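Side-chain contacts in acyl-CoA dehydrogenase (Thermus thermophilus, PDB 2Z1Q), which probably catalyses the FAD-dependent 2,3-dehydrogenation of saturated acyl-CoA thioesters, passing the electrons to an acceptor: residues R40-R45 with G104-T109; P49-M54 with I384-R389; E220-M223 with A227-T230; A283-Q288 with V370-G375. All coordinates share one frame; numbering follows the deposited sequence.

Interaction 1 of 4, residues R40-R45 with G104-T109; sequences RTFVER and GGFSVT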
loop_
_atom_site.group_PDB
_atom_site.type_symbol
_atom_site.label_atom_id
_atom_site.label_comp_id
_atom_site.label_asym_id
_atom_site.label_seq_id
_atom_site.Cartn_x
_atom_site.Cartn_y
_atom_site.Cartn_z
ATOM N N ARG B 40 -8.689 21.058 -16.975
ATOM C CA ARG B 40 -9.509 19.868 -17.170
ATOM C C ARG B 40 -9.699 19.582 -18.663
ATOM O O ARG B 40 -9.703 18.418 -19.082
ATOM C CB ARG B 40 -10.871 20.037 -16.491
ATOM C CG ARG B 40 -10.908 19.608 -15.016
ATOM C CD ARG B 40 -12.273 19.869 -14.365
ATOM N NE ARG B 40 -12.376 21.208 -13.777
ATOM C CZ ARG B 40 -13.407 22.032 -13.956
ATOM N NH1 ARG B 40 -14.433 21.664 -14.717
ATOM N NH2 ARG B 40 -13.418 23.229 -13.380
ATOM N N THR B 41 -9.840 20.640 -19.458
ATOM C CA THR B 41 -10.031 20.487 -20.896
ATOM C C THR B 41 -8.730 20.008 -21.538
ATOM O O THR B 41 -8.725 19.088 -22.354
ATOM C CB THR B 41 -10.463 21.820 -21.542
ATOM O OG1 THR B 41 -11.618 22.322 -20.863
ATOM C CG2 THR B 41 -10.804 21.617 -23.014
ATOM N N PHE B 42 -7.633 20.651 -21.155
ATOM C CA PHE B 42 -6.305 20.309 -21.646
ATOM C C PHE B 42 -5.990 18.831 -21.426
ATOM O O PHE B 42 -5.402 18.177 -22.287
ATOM C CB PHE B 42 -5.261 21.154 -20.915
ATOM C CG PHE B 42 -3.840 20.806 -21.267
ATOM C CD1 PHE B 42 -3.371 20.973 -22.565
ATOM C CD2 PHE B 42 -2.964 20.331 -20.291
ATOM C CE1 PHE B 42 -2.054 20.679 -22.889
ATOM C CE2 PHE B 42 -1.640 20.035 -20.608
ATOM C CZ PHE B 42 -1.187 20.211 -21.913
ATOM N N VAL B 43 -6.395 18.307 -20.272
ATOM C CA VAL B 43 -6.138 16.914 -19.921
ATOM C C VAL B 43 -6.983 15.938 -20.715
ATOM O O VAL B 43 -6.465 14.979 -21.294
ATOM C CB VAL B 43 -6.385 16.673 -18.413
ATOM C CG1 VAL B 43 -6.247 15.193 -18.072
ATOM C CG2 VAL B 43 -5.407 17.492 -17.609
ATOM N N GLU B 44 -8.285 16.177 -20.738
ATOM C CA GLU B 44 -9.172 15.288 -21.449
ATOM C C GLU B 44 -8.923 15.252 -22.955
ATOM O O GLU B 44 -9.022 14.197 -23.568
ATOM C CB GLU B 44 -10.627 15.671 -21.177
ATOM C CG GLU B 44 -11.626 14.755 -21.875
ATOM C CD GLU B 44 -12.952 15.437 -22.154
ATOM O OE1 GLU B 44 -13.679 15.765 -21.190
ATOM O OE2 GLU B 44 -13.265 15.650 -23.346
ATOM N N ARG B 45 -8.580 16.383 -23.557
ATOM C CA ARG B 45 -8.394 16.400 -25.002
ATOM C C ARG B 45 -6.958 16.332 -25.531
ATOM O O ARG B 45 -6.734 15.875 -26.648
ATOM C CB ARG B 45 -9.067 17.638 -25.594
ATOM C CG ARG B 45 -8.271 18.907 -25.371
ATOM C CD ARG B 45 -8.852 20.090 -26.133
ATOM N NE ARG B 45 -7.960 21.248 -26.106
ATOM C CZ ARG B 45 -8.196 22.389 -26.747
ATOM N NH1 ARG B 45 -9.301 22.534 -27.468
ATOM N NH2 ARG B 45 -7.324 23.388 -26.675
ATOM N N GLY B 104 -1.393 11.609 -15.596
ATOM C CA GLY B 104 -0.415 10.566 -15.356
ATOM C C GLY B 104 0.968 11.175 -15.234
ATOM O O GLY B 104 1.116 12.246 -14.653
ATOM N N GLY B 105 1.972 10.510 -15.797
ATOM C CA GLY B 105 3.330 11.021 -15.706
ATOM C C GLY B 105 3.552 12.455 -16.161
ATOM O O GLY B 105 4.491 13.111 -15.708
ATOM N N PHE B 106 2.703 12.956 -17.050
ATOM C CA PHE B 106 2.867 14.318 -17.520
ATOM C C PHE B 106 2.818 15.283 -16.331
ATOM O O PHE B 106 3.397 16.373 -16.383
ATOM C CB PHE B 106 1.794 14.672 -18.549
ATOM C CG PHE B 106 1.871 16.088 -19.013
ATOM C CD1 PHE B 106 2.924 16.519 -19.817
ATOM C CD2 PHE B 106 0.940 17.013 -18.576
ATOM C CE1 PHE B 106 3.046 17.866 -20.170
ATOM C CE2 PHE B 106 1.050 18.356 -18.917
ATOM C CZ PHE B 106 2.104 18.787 -19.713
ATOM N N SER B 107 2.152 14.873 -15.253
ATOM C CA SER B 107 2.059 15.701 -14.060
ATOM C C SER B 107 3.469 15.984 -13.525
ATOM O O SER B 107 3.756 17.100 -13.077
ATOM C CB SER B 107 1.220 14.995 -12.996
ATOM O OG SER B 107 1.804 13.751 -12.643
ATOM N N VAL B 108 4.350 14.983 -13.562
ATOM C CA VAL B 108 5.720 15.184 -13.081
ATOM C C VAL B 108 6.459 16.098 -14.072
ATOM O O VAL B 108 7.218 16.970 -13.668
ATOM C CB VAL B 108 6.464 13.831 -12.914
ATOM C CG1 VAL B 108 7.910 14.051 -12.464
ATOM C CG2 VAL B 108 5.737 12.988 -11.873
ATOM N N THR B 109 6.220 15.904 -15.365
ATOM C CA THR B 109 6.861 16.750 -16.383
ATOM C C THR B 109 6.510 18.208 -16.079
ATOM O O THR B 109 7.394 19.042 -15.914
ATOM C CB THR B 109 6.353 16.392 -17.797
ATOM O OG1 THR B 109 6.551 14.999 -18.034
ATOM C CG2 THR B 109 7.096 17.205 -18.848
#
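The rings of F42 and F106 touch through one corner each: CE2 of F42 lies 3.6 Å from CE2 of F106, and CZ of F106 is the next atom along. F106 CE2 arrives at the edge of the F42 ring, close to its plane. The planes are turned 61° against each other and the centroids stand 5.9 Å apart, an oblique meeting that is neither a stack nor an edge-to-face pair. Each phenylalanine has CG anti to its own backbone nitrogen (chi1 175° for F42 and 177° for F106), which throws both rings outward from their helices into the gap between them. Long, flat and wholly apolar, phenylalanine suits this place, because its ring reaches across between the helices and fills a buried place without bringing in a polar group. The helices are 30-54 and 106-117, both part of the all-helical N-terminal domain of the acyl-CoA dehydrogenase fold. Helix 62-71 fills in around the pair, with K68 and A69 packing on F42, and N62 and M66 on F106; V47, farther along helix 30-54, touches both rings. Further out, S107 bonds back to the loop before it: its OG donates to G104 O at 2.6 Å, while S107 N reaches the same oxygen at 2.9 Å from the opposite face of the carbonyl plane. G104 itself adopts a positive phi, a conformation easily reached without a side chain.

Interaction 2 of 4, residues P49-M54 with I384-R389; sequences PLLERM and IERAYR
Two helices from different domains of the acyl-CoA dehydrogenase fold meet here by their side chains alone: helix 30-54 of the N-terminal domain and helix 383-392 of the C-terminal domain. Their backbones stay well apart, with E52 CA and R386 CA 10.7 Å from each other, and the side chains of R386 and L51 bridge the gap between them. L51 and R386 approach from opposite directions. The methyl CD2 of L51 sits over one face of the guanidinium, 3.8 Å from R386 NE and equally near CZ and NH1, displaced toward the rim of the group. A branched aliphatic residue suits this spot, since the face of a guanidinium offers no N-H and accepts an apolar cover while its edge remains available to polar partners. R386 reaches the leucine with CG anti to its backbone nitrogen (chi1 -167°) and bends at chi2 and chi3. At the edge of the group, near its plane, E52 OE1 lies 4.3 Å from R386 NH1, too far for a salt bridge but probably close enough for a favourable electrostatic pull. E55, just beyond the segment, makes a long, weak ion pair with R386 NH2. Within helix 383-392, R389 holds E385 side-on, one nitrogen to each carboxylate oxygen: R389 NH2 donates to E385 OE1 at 2.9 Å with a nearly straight N-H...O angle of 177°, and R389 NE to E385 OE2 at 2.8 Å.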
loop_
_atom_site.group_PDB
_atom_site.type_symbol
_atom_site.label_atom_id
_atom_site.label_comp_id
_atom_site.label_asym_id
_atom_site.label_seq_id
_atom_site.Cartn_x
_atom_site.Cartn_y
_atom_site.Cartn_z
ATOM N N PRO B 49 -5.279 11.561 -24.327
ATOM C CA PRO B 49 -5.253 10.853 -25.610
ATOM C C PRO B 49 -3.878 10.289 -25.993
ATOM O O PRO B 49 -3.785 9.332 -26.759
ATOM C CB PRO B 49 -5.737 11.919 -26.594
ATOM C CG PRO B 49 -6.680 12.733 -25.752
ATOM C CD PRO B 49 -5.924 12.878 -24.458
ATOM N N LEU B 50 -2.823 10.882 -25.442
ATOM C CA LEU B 50 -1.452 10.462 -25.734
ATOM C C LEU B 50 -0.787 9.666 -24.605
ATOM O O LEU B 50 0.313 9.136 -24.772
ATOM C CB LEU B 50 -0.605 11.695 -26.050
ATOM C CG LEU B 50 -1.068 12.581 -27.209
ATOM C CD1 LEU B 50 -0.202 13.824 -27.213
ATOM C CD2 LEU B 50 -0.973 11.844 -28.545
ATOM N N LEU B 51 -1.456 9.576 -23.464
ATOM C CA LEU B 51 -0.919 8.868 -22.309
ATOM C C LEU B 51 -0.370 7.467 -22.593
ATOM O O LEU B 51 0.729 7.124 -22.156
ATOM C CB LEU B 51 -1.992 8.773 -21.224
ATOM C CG LEU B 51 -1.546 8.191 -19.884
ATOM C CD1 LEU B 51 -0.254 8.868 -19.404
ATOM C CD2 LEU B 51 -2.676 8.382 -18.883
ATOM N N GLU B 52 -1.146 6.663 -23.314
ATOM C CA GLU B 52 -0.753 5.297 -23.641
ATOM C C GLU B 52 0.556 5.263 -24.428
ATOM O O GLU B 52 1.458 4.496 -24.102
ATOM C CB GLU B 52 -1.867 4.609 -24.444
ATOM C CG GLU B 52 -2.048 3.124 -24.150
ATOM C CD GLU B 52 -2.493 2.846 -22.715
ATOM O OE1 GLU B 52 -3.498 3.443 -22.272
ATOM O OE2 GLU B 52 -1.839 2.024 -22.030
ATOM N N ARG B 53 0.658 6.091 -25.463
ATOM C CA ARG B 53 1.871 6.125 -26.275
ATOM C C ARG B 53 3.071 6.593 -25.459
ATOM O O ARG B 53 4.171 6.080 -25.624
ATOM C CB ARG B 53 1.692 7.041 -27.492
ATOM C CG ARG B 53 0.809 6.482 -28.601
ATOM C CD ARG B 53 0.442 7.562 -29.631
ATOM N NE ARG B 53 1.584 8.123 -30.361
ATOM C CZ ARG B 53 1.488 9.166 -31.186
ATOM N NH1 ARG B 53 2.561 9.627 -31.824
ATOM N NH2 ARG B 53 0.318 9.761 -31.361
ATOM N N MET B 54 2.859 7.562 -24.575
ATOM C CA MET B 54 3.953 8.066 -23.751
ATOM C C MET B 54 4.398 7.036 -22.716
ATOM O O MET B 54 5.562 6.991 -22.334
ATOM C CB MET B 54 3.546 9.357 -23.057
ATOM C CG MET B 54 3.467 10.537 -23.995
ATOM S SD MET B 54 3.030 12.044 -23.143
ATOM C CE MET B 54 1.315 11.766 -22.966
ATOM N N ILE B 384 -7.028 2.167 -12.950
ATOM C CA ILE B 384 -6.787 2.083 -11.510
ATOM C C ILE B 384 -5.460 1.390 -11.223
ATOM O O ILE B 384 -4.817 1.656 -10.214
ATOM C CB ILE B 384 -7.949 1.347 -10.755
ATOM C CG1 ILE B 384 -7.811 1.559 -9.241
ATOM C CG2 ILE B 384 -7.940 -0.164 -11.064
ATOM C CD1 ILE B 384 -7.783 3.030 -8.810
ATOM N N GLU B 385 -5.041 0.528 -12.145
ATOM C CA GLU B 385 -3.782 -0.210 -12.027
ATOM C C GLU B 385 -2.597 0.758 -12.143
ATOM O O GLU B 385 -1.662 0.721 -11.326
ATOM C CB GLU B 385 -3.758 -1.292 -13.111
ATOM C CG GLU B 385 -2.648 -2.312 -13.031
ATOM C CD GLU B 385 -1.361 -1.802 -13.620
ATOM O OE1 GLU B 385 -1.418 -0.928 -14.519
ATOM O OE2 GLU B 385 -0.291 -2.280 -13.198
ATOM N N ARG B 386 -2.647 1.645 -13.135
ATOM C CA ARG B 386 -1.599 2.636 -13.348
ATOM C C ARG B 386 -1.562 3.623 -12.171
ATOM O O ARG B 386 -0.481 4.023 -11.724
ATOM C CB ARG B 386 -1.862 3.422 -14.635
ATOM C CG ARG B 386 -0.676 4.266 -15.122
ATOM C CD ARG B 386 -1.118 5.608 -15.710
ATOM N NE ARG B 386 -2.378 5.526 -16.453
ATOM C CZ ARG B 386 -2.550 4.819 -17.564
ATOM N NH1 ARG B 386 -3.737 4.806 -18.164
ATOM N NH2 ARG B 386 -1.545 4.133 -18.082
ATOM N N ALA B 387 -2.735 4.009 -11.668
ATOM C CA ALA B 387 -2.799 4.968 -10.566
ATOM C C ALA B 387 -2.161 4.403 -9.295
ATOM O O ALA B 387 -1.529 5.137 -8.539
ATOM C CB ALA B 387 -4.253 5.394 -10.305
ATOM N N TYR B 388 -2.306 3.101 -9.073
ATOM C CA TYR B 388 -1.707 2.464 -7.910
ATOM C C TYR B 388 -0.190 2.592 -8.039
ATOM O O TYR B 388 0.496 2.930 -7.071
ATOM C CB TYR B 388 -2.076 0.986 -7.861
ATOM C CG TYR B 388 -1.493 0.246 -6.675
ATOM C CD1 TYR B 388 -2.103 0.320 -5.426
ATOM C CD2 TYR B 388 -0.330 -0.525 -6.800
ATOM C CE1 TYR B 388 -1.584 -0.350 -4.330
ATOM C CE2 TYR B 388 0.199 -1.205 -5.699
ATOM C CZ TYR B 388 -0.443 -1.108 -4.468
ATOM O OH TYR B 388 0.015 -1.759 -3.351
ATOM N N ARG B 389 0.341 2.336 -9.233
ATOM C CA ARG B 389 1.781 2.436 -9.409
ATOM C C ARG B 389 2.293 3.887 -9.387
ATOM O O ARG B 389 3.290 4.179 -8.712
ATOM C CB ARG B 389 2.216 1.714 -10.689
ATOM C CG ARG B 389 2.199 0.178 -10.564
ATOM C CD ARG B 389 2.704 -0.543 -11.821
ATOM N NE ARG B 389 1.760 -0.356 -12.913
ATOM C CZ ARG B 389 1.909 0.536 -13.891
ATOM N NH1 ARG B 389 2.984 1.321 -13.952
ATOM N NH2 ARG B 389 0.948 0.692 -14.780
#

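Interaction 3 of 4, residues E220-M223 with A227-T230; sequences EKKM and ASST
K222 stretches across the loop to T230, its NZ donating to T230 OG1 at 2.9 Å and, weakly, to S228 O at 3.3 Å. The lysine is folded to do this: CG sits between the backbone nitrogen and the carbonyl carbon (chi1 46°), and further bends at chi2 and chi4 turn the ammonium inward. I225 O, in the turn, also accepts from NZ, so a buried charge is met by three oxygens. T230 keeps OG1 beside its own backbone nitrogen, anti to the carbonyl carbon, presenting the hydroxyl to the lysine. At the mouth of the loop E220 N donates to T230 O at 2.8 Å, almost straight. E220 has CG 3.4 Å from T230 O, but its chain bends at chi2 and carries the carboxylate away. The loop joins strands 214-216 and 230-235 of the middle domain's beta sheet. Strand 172-183 packs on it through W181, T230 touches FAD, and A227 rests on L51 and M54 of helix 30-54.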
loop_
_atom_site.group_PDB
_atom_site.type_symbol
_atom_site.label_atom_id
_atom_site.label_comp_id
_atom_site.label_asym_id
_atom_site.label_seq_id
_atom_site.Cartn_x
_atom_site.Cartn_y
_atom_site.Cartn_z
ATOM N N GLU B 220 15.347 5.910 -17.158
ATOM C CA GLU B 220 15.270 5.013 -16.010
ATOM C C GLU B 220 14.006 4.178 -16.160
ATOM O O GLU B 220 12.995 4.670 -16.667
ATOM C CB GLU B 220 15.190 5.802 -14.698
ATOM C CG GLU B 220 16.469 6.524 -14.293
ATOM C CD GLU B 220 17.553 5.575 -13.834
ATOM O OE1 GLU B 220 17.273 4.360 -13.735
ATOM O OE2 GLU B 220 18.681 6.044 -13.565
ATOM N N LYS B 221 14.045 2.919 -15.748
ATOM C CA LYS B 221 12.843 2.102 -15.822
ATOM C C LYS B 221 12.249 2.036 -14.416
ATOM O O LYS B 221 12.832 1.440 -13.521
ATOM C CB LYS B 221 13.174 0.701 -16.333
ATOM C CG LYS B 221 13.784 0.666 -17.740
ATOM C CD LYS B 221 13.793 -0.756 -18.274
ATOM C CE LYS B 221 14.129 -0.823 -19.765
ATOM N NZ LYS B 221 15.575 -0.625 -20.046
ATOM N N LYS B 222 11.098 2.668 -14.205
ATOM C CA LYS B 222 10.510 2.653 -12.866
ATOM C C LYS B 222 9.169 1.934 -12.784
ATOM O O LYS B 222 8.600 1.549 -13.807
ATOM C CB LYS B 222 10.377 4.075 -12.334
ATOM C CG LYS B 222 9.789 5.065 -13.310
ATOM C CD LYS B 222 10.882 5.891 -13.982
ATOM C CE LYS B 222 10.322 6.791 -15.098
ATOM N NZ LYS B 222 9.703 8.066 -14.639
ATOM N N MET B 223 8.653 1.758 -11.564
ATOM C CA MET B 223 7.380 1.047 -11.447
ATOM C C MET B 223 6.194 1.851 -11.962
ATOM O O MET B 223 5.200 1.266 -12.379
ATOM C CB MET B 223 7.094 0.523 -10.012
ATOM C CG MET B 223 6.423 1.460 -9.042
ATOM S SD MET B 223 5.585 0.679 -7.647
ATOM C CE MET B 223 6.970 -0.070 -6.795
ATOM N N ALA B 227 5.193 7.873 -18.167
ATOM C CA ALA B 227 5.067 8.977 -19.122
ATOM C C ALA B 227 6.057 10.083 -18.784
ATOM O O ALA B 227 6.190 11.053 -19.522
ATOM C CB ALA B 227 3.651 9.549 -19.098
ATOM N N SER B 228 6.750 9.953 -17.665
ATOM C CA SER B 228 7.705 10.992 -17.295
ATOM C C SER B 228 9.120 10.594 -17.693
ATOM O O SER B 228 9.476 9.410 -17.663
ATOM C CB SER B 228 7.644 11.266 -15.781
ATOM O OG SER B 228 8.557 12.284 -15.398
ATOM N N SER B 229 9.915 11.588 -18.086
ATOM C CA SER B 229 11.305 11.338 -18.474
ATOM C C SER B 229 12.169 11.484 -17.254
ATOM O O SER B 229 12.107 12.512 -16.566
ATOM C CB SER B 229 11.807 12.330 -19.525
ATOM O OG SER B 229 13.237 12.366 -19.525
ATOM N N THR B 230 12.980 10.462 -16.996
ATOM C CA THR B 230 13.896 10.483 -15.870
ATOM C C THR B 230 15.205 9.826 -16.310
ATOM O O THR B 230 15.246 8.647 -16.665
ATOM C CB THR B 230 13.322 9.727 -14.649
ATOM O OG1 THR B 230 11.901 9.887 -14.595
ATOM C CG2 THR B 230 13.911 10.291 -13.369
#

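Interaction 4 of 4, residues A283-Q288 with V370-G375; sequences AQYATQ and VQIHGG. With FAD (flavin-adenine dinucleotide), chain C.
Aromatic contact dominates between Y285 and H373, whose rings form an offset stack with centroids 4.4 Å apart and planes at 14°. H373 CD2 lies over one face of the tyrosine, 3.6 Å from Y285 CG. The CB of Y285 adds a CH-pi contact, 3.9 Å from the centroid of the H373 ring. With CG anti to the backbone nitrogen (chi1 -169°), the tyrosine leans off helix 252-288 toward the end of helix 348-372. Apolar packing is lighter: Y285 CD2 meets I372 CG2 at 4.2 Å. At the edge of the tyrosine ring, near its plane, I372 O lies 3.5 Å from Y285 CE2. The hydrogen bonds to note are in the second segment. H373 ND1 is bonded to G369 O, which fixes the rotation of the imidazole, and G375 N donates to the FAD phosphate oxygen O1P at 3.0 Å. Both glycines suit the dinucleotide, which lies close against them: G374 CA is 3.0 Å from FAD O1A. G374 also has a positive phi where it leaves the helix. R289 and several residues of the second subunit complete the FAD site. The stack joins helix 252-288 to the chain just ahead of G374 and G375, and the N-H of G375 probably helps to offset the negative charge of the pyrophosphate.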
loop_
_atom_site.group_PDB
_atom_site.type_symbol
_atom_site.label_atom_id
_atom_site.label_comp_id
_atom_site.label_asym_id
_atom_site.label_seq_id
_atom_site.Cartn_x
_atom_site.Cartn_y
_atom_site.Cartn_z
ATOM N N ALA B 283 -15.991 4.431 -7.653
ATOM C CA ALA B 283 -17.441 4.630 -7.549
ATOM C C ALA B 283 -18.124 4.085 -8.791
ATOM O O ALA B 283 -19.113 3.365 -8.706
ATOM C CB ALA B 283 -17.759 6.110 -7.401
ATOM N N GLN B 284 -17.583 4.438 -9.947
ATOM C CA GLN B 284 -18.155 3.982 -11.204
ATOM C C GLN B 284 -18.170 2.479 -11.309
ATOM O O GLN B 284 -19.183 1.891 -11.704
ATOM C CB GLN B 284 -17.380 4.575 -12.376
ATOM C CG GLN B 284 -17.565 6.065 -12.478
ATOM C CD GLN B 284 -16.586 6.714 -13.424
ATOM O OE1 GLN B 284 -16.766 7.863 -13.810
ATOM N NE2 GLN B 284 -15.533 5.984 -13.797
ATOM N N TYR B 285 -17.049 1.850 -10.965
ATOM C CA TYR B 285 -16.959 0.403 -11.033
ATOM C C TYR B 285 -17.902 -0.236 -10.009
ATOM O O TYR B 285 -18.531 -1.256 -10.305
ATOM C CB TYR B 285 -15.517 -0.065 -10.797
ATOM C CG TYR B 285 -15.306 -1.525 -11.105
ATOM C CD1 TYR B 285 -15.266 -1.981 -12.426
ATOM C CD2 TYR B 285 -15.204 -2.460 -10.082
ATOM C CE1 TYR B 285 -15.129 -3.336 -12.717
ATOM C CE2 TYR B 285 -15.072 -3.831 -10.361
ATOM C CZ TYR B 285 -15.034 -4.255 -11.681
ATOM O OH TYR B 285 -14.891 -5.593 -11.963
ATOM N N ALA B 286 -18.009 0.363 -8.817
ATOM C CA ALA B 286 -18.884 -0.160 -7.764
ATOM C C ALA B 286 -20.358 -0.177 -8.217
ATOM O O ALA B 286 -21.139 -1.013 -7.781
ATOM C CB ALA B 286 -18.738 0.675 -6.478
ATOM N N THR B 287 -20.719 0.752 -9.099
ATOM C CA THR B 287 -22.089 0.825 -9.599
ATOM C C THR B 287 -22.355 -0.161 -10.738
ATOM O O THR B 287 -23.427 -0.747 -10.809
ATOM C CB THR B 287 -22.434 2.251 -10.089
ATOM O OG1 THR B 287 -22.224 3.191 -9.023
ATOM C CG2 THR B 287 -23.894 2.309 -10.506
ATOM N N GLN B 288 -21.370 -0.351 -11.612
ATOM C CA GLN B 288 -21.523 -1.265 -12.749
ATOM C C GLN B 288 -21.283 -2.737 -12.469
ATOM O O GLN B 288 -21.992 -3.590 -12.987
ATOM C CB GLN B 288 -20.607 -0.840 -13.892
ATOM C CG GLN B 288 -20.928 0.529 -14.433
ATOM C CD GLN B 288 -22.373 0.641 -14.883
ATOM O OE1 GLN B 288 -22.806 -0.053 -15.813
ATOM N NE2 GLN B 288 -23.134 1.513 -14.221
ATOM N N VAL B 370 -7.959 -0.260 -6.078
ATOM C CA VAL B 370 -7.559 -1.515 -6.698
ATOM C C VAL B 370 -8.425 -2.630 -6.106
ATOM O O VAL B 370 -8.971 -3.454 -6.833
ATOM C CB VAL B 370 -6.055 -1.845 -6.425
ATOM C CG1 VAL B 370 -5.723 -3.262 -6.890
ATOM C CG2 VAL B 370 -5.169 -0.859 -7.148
ATOM N N GLN B 371 -8.566 -2.648 -4.786
ATOM C CA GLN B 371 -9.348 -3.709 -4.152
ATOM C C GLN B 371 -10.776 -3.782 -4.695
ATOM O O GLN B 371 -11.275 -4.861 -4.986
ATOM C CB GLN B 371 -9.361 -3.521 -2.627
ATOM C CG GLN B 371 -9.786 -4.774 -1.872
ATOM C CD GLN B 371 -8.803 -5.939 -2.023
ATOM O OE1 GLN B 371 -9.115 -7.061 -1.650
ATOM N NE2 GLN B 371 -7.622 -5.674 -2.564
ATOM N N ILE B 372 -11.420 -2.628 -4.841
ATOM C CA ILE B 372 -12.781 -2.530 -5.363
ATOM C C ILE B 372 -12.907 -3.209 -6.738
ATOM O O ILE B 372 -13.921 -3.852 -7.014
ATOM C CB ILE B 372 -13.195 -1.017 -5.417
ATOM C CG1 ILE B 372 -13.452 -0.514 -3.992
ATOM C CG2 ILE B 372 -14.457 -0.811 -6.245
ATOM C CD1 ILE B 372 -13.757 0.956 -3.934
ATOM N N HIS B 373 -11.871 -3.112 -7.579
ATOM C CA HIS B 373 -11.889 -3.736 -8.918
ATOM C C HIS B 373 -11.486 -5.200 -8.955
ATOM O O HIS B 373 -11.399 -5.800 -10.033
ATOM C CB HIS B 373 -10.952 -3.004 -9.891
ATOM C CG HIS B 373 -11.363 -1.601 -10.189
ATOM N ND1 HIS B 373 -11.343 -0.608 -9.234
ATOM C CD2 HIS B 373 -11.767 -1.013 -11.338
ATOM C CE1 HIS B 373 -11.712 0.534 -9.782
ATOM N NE2 HIS B 373 -11.973 0.317 -11.058
ATOM N N GLY B 374 -11.213 -5.765 -7.787
ATOM C CA GLY B 374 -10.806 -7.157 -7.732
ATOM C C GLY B 374 -9.622 -7.461 -8.628
ATOM O O GLY B 374 -8.640 -6.710 -8.650
ATOM N N GLY B 375 -9.708 -8.562 -9.373
ATOM C CA GLY B 375 -8.616 -8.932 -10.259
ATOM C C GLY B 375 -8.305 -7.865 -11.289
ATOM O O GLY B 375 -7.132 -7.561 -11.568
HETATM P PA FAD C . -14.778 -8.111 -8.597
HETATM O O1A FAD C . -13.410 -7.886 -8.998
HETATM O O2A FAD C . -15.842 -8.888 -9.507
HETATM O O5B FAD C . -15.070 -8.055 -7.048
HETATM C C5B FAD C . -15.109 -6.711 -6.591
HETATM C C4B FAD C . -15.576 -6.902 -5.189
HETATM O O4B FAD C . -15.546 -8.100 -4.489
HETATM C C3B FAD C . -15.473 -5.724 -4.125
HETATM O O3B FAD C . -16.552 -4.796 -4.309
HETATM C C2B FAD C . -15.583 -6.689 -2.883
HETATM O O2B FAD C . -16.083 -6.087 -1.675
HETATM C C1B FAD C . -16.501 -7.560 -3.654
HETATM N N9A FAD C . -17.420 -8.481 -3.018
HETATM C C8A FAD C . -17.886 -9.587 -3.681
HETATM N N7A FAD C . -18.718 -10.236 -2.958
HETATM C C5A FAD C . -18.837 -9.625 -1.763
HETATM C C6A FAD C . -19.577 -9.879 -0.576
HETATM N N6A FAD C . -20.393 -10.986 -0.510
HETATM N N1A FAD C . -19.440 -9.014 0.473
HETATM C C2A FAD C . -18.665 -7.934 0.399
HETATM N N3A FAD C . -17.971 -7.666 -0.694
HETATM C C4A FAD C . -18.004 -8.471 -1.795
HETATM N N1 FAD C . -9.028 -17.795 -11.452
HETATM C C2 FAD C . -9.058 -19.116 -11.645
HETATM O O2 FAD C . -10.151 -19.672 -11.682
HETATM N N3 FAD C . -7.932 -19.868 -11.820
HETATM C C4 FAD C . -6.670 -19.307 -11.812
HETATM O O4 FAD C . -5.670 -19.976 -11.977
HETATM C C4X FAD C . -6.571 -17.849 -11.626
HETATM N N5 FAD C . -5.410 -17.186 -11.635
HETATM C C5X FAD C . -5.355 -15.833 -11.517
HETATM C C6 FAD C . -4.094 -15.125 -11.590
HETATM C C7 FAD C . -4.075 -13.726 -11.504
HETATM C C7M FAD C . -2.748 -13.008 -11.620
HETATM C C8 FAD C . -5.284 -12.986 -11.306
HETATM C C8M FAD C . -5.288 -11.475 -11.215
HETATM C C9 FAD C . -6.501 -13.650 -11.219
HETATM C C9A FAD C . -6.563 -15.082 -11.310
HETATM N N10 FAD C . -7.814 -15.747 -11.275
HETATM C C10 FAD C . -7.874 -17.104 -11.428
HETATM C "C1'" FAD C . -8.984 -14.910 -11.095
HETATM C "C2'" FAD C . -9.576 -14.841 -9.684
HETATM O "O2'" FAD C . -10.131 -16.097 -9.279
HETATM C "C3'" FAD C . -10.616 -13.806 -9.861
HETATM O "O3'" FAD C . -9.943 -12.576 -10.251
HETATM C "C4'" FAD C . -11.409 -13.487 -8.631
HETATM O "O4'" FAD C . -12.138 -14.622 -8.146
HETATM C "C5'" FAD C . -12.261 -12.383 -9.162
HETATM O "O5'" FAD C . -13.072 -11.788 -8.270
HETATM P P FAD C . -13.563 -10.548 -9.171
HETATM O O1P FAD C . -12.377 -9.858 -9.721
HETATM O O2P FAD C . -14.493 -11.087 -10.400
HETATM O O3P FAD C . -14.358 -9.616 -8.087
#

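In the fold
From the N terminus, helix 30-54 enters two contacts in succession. Interaction 1 closes a loop of 58 residues within the N-terminal domain; interaction 2 starts on the same helix but closes only after 329 residues, in the C-terminal domain, so the two cross. Within that long span lie interaction 3, a short loop of the middle domain, and later interaction 4, which joins helix 252-288 to the end of helix 348-372. Interactions 1 and 2 touch where V43 and E44 meet P49. A227 of interaction 3 packs on G105, L51 and M54, bringing the middle domain against the N-terminal one. M223 O probably bonds R389 of the C-terminal domain, and I384 and Y388 pack on V370, linking interactions 3 and 4 to interaction 2.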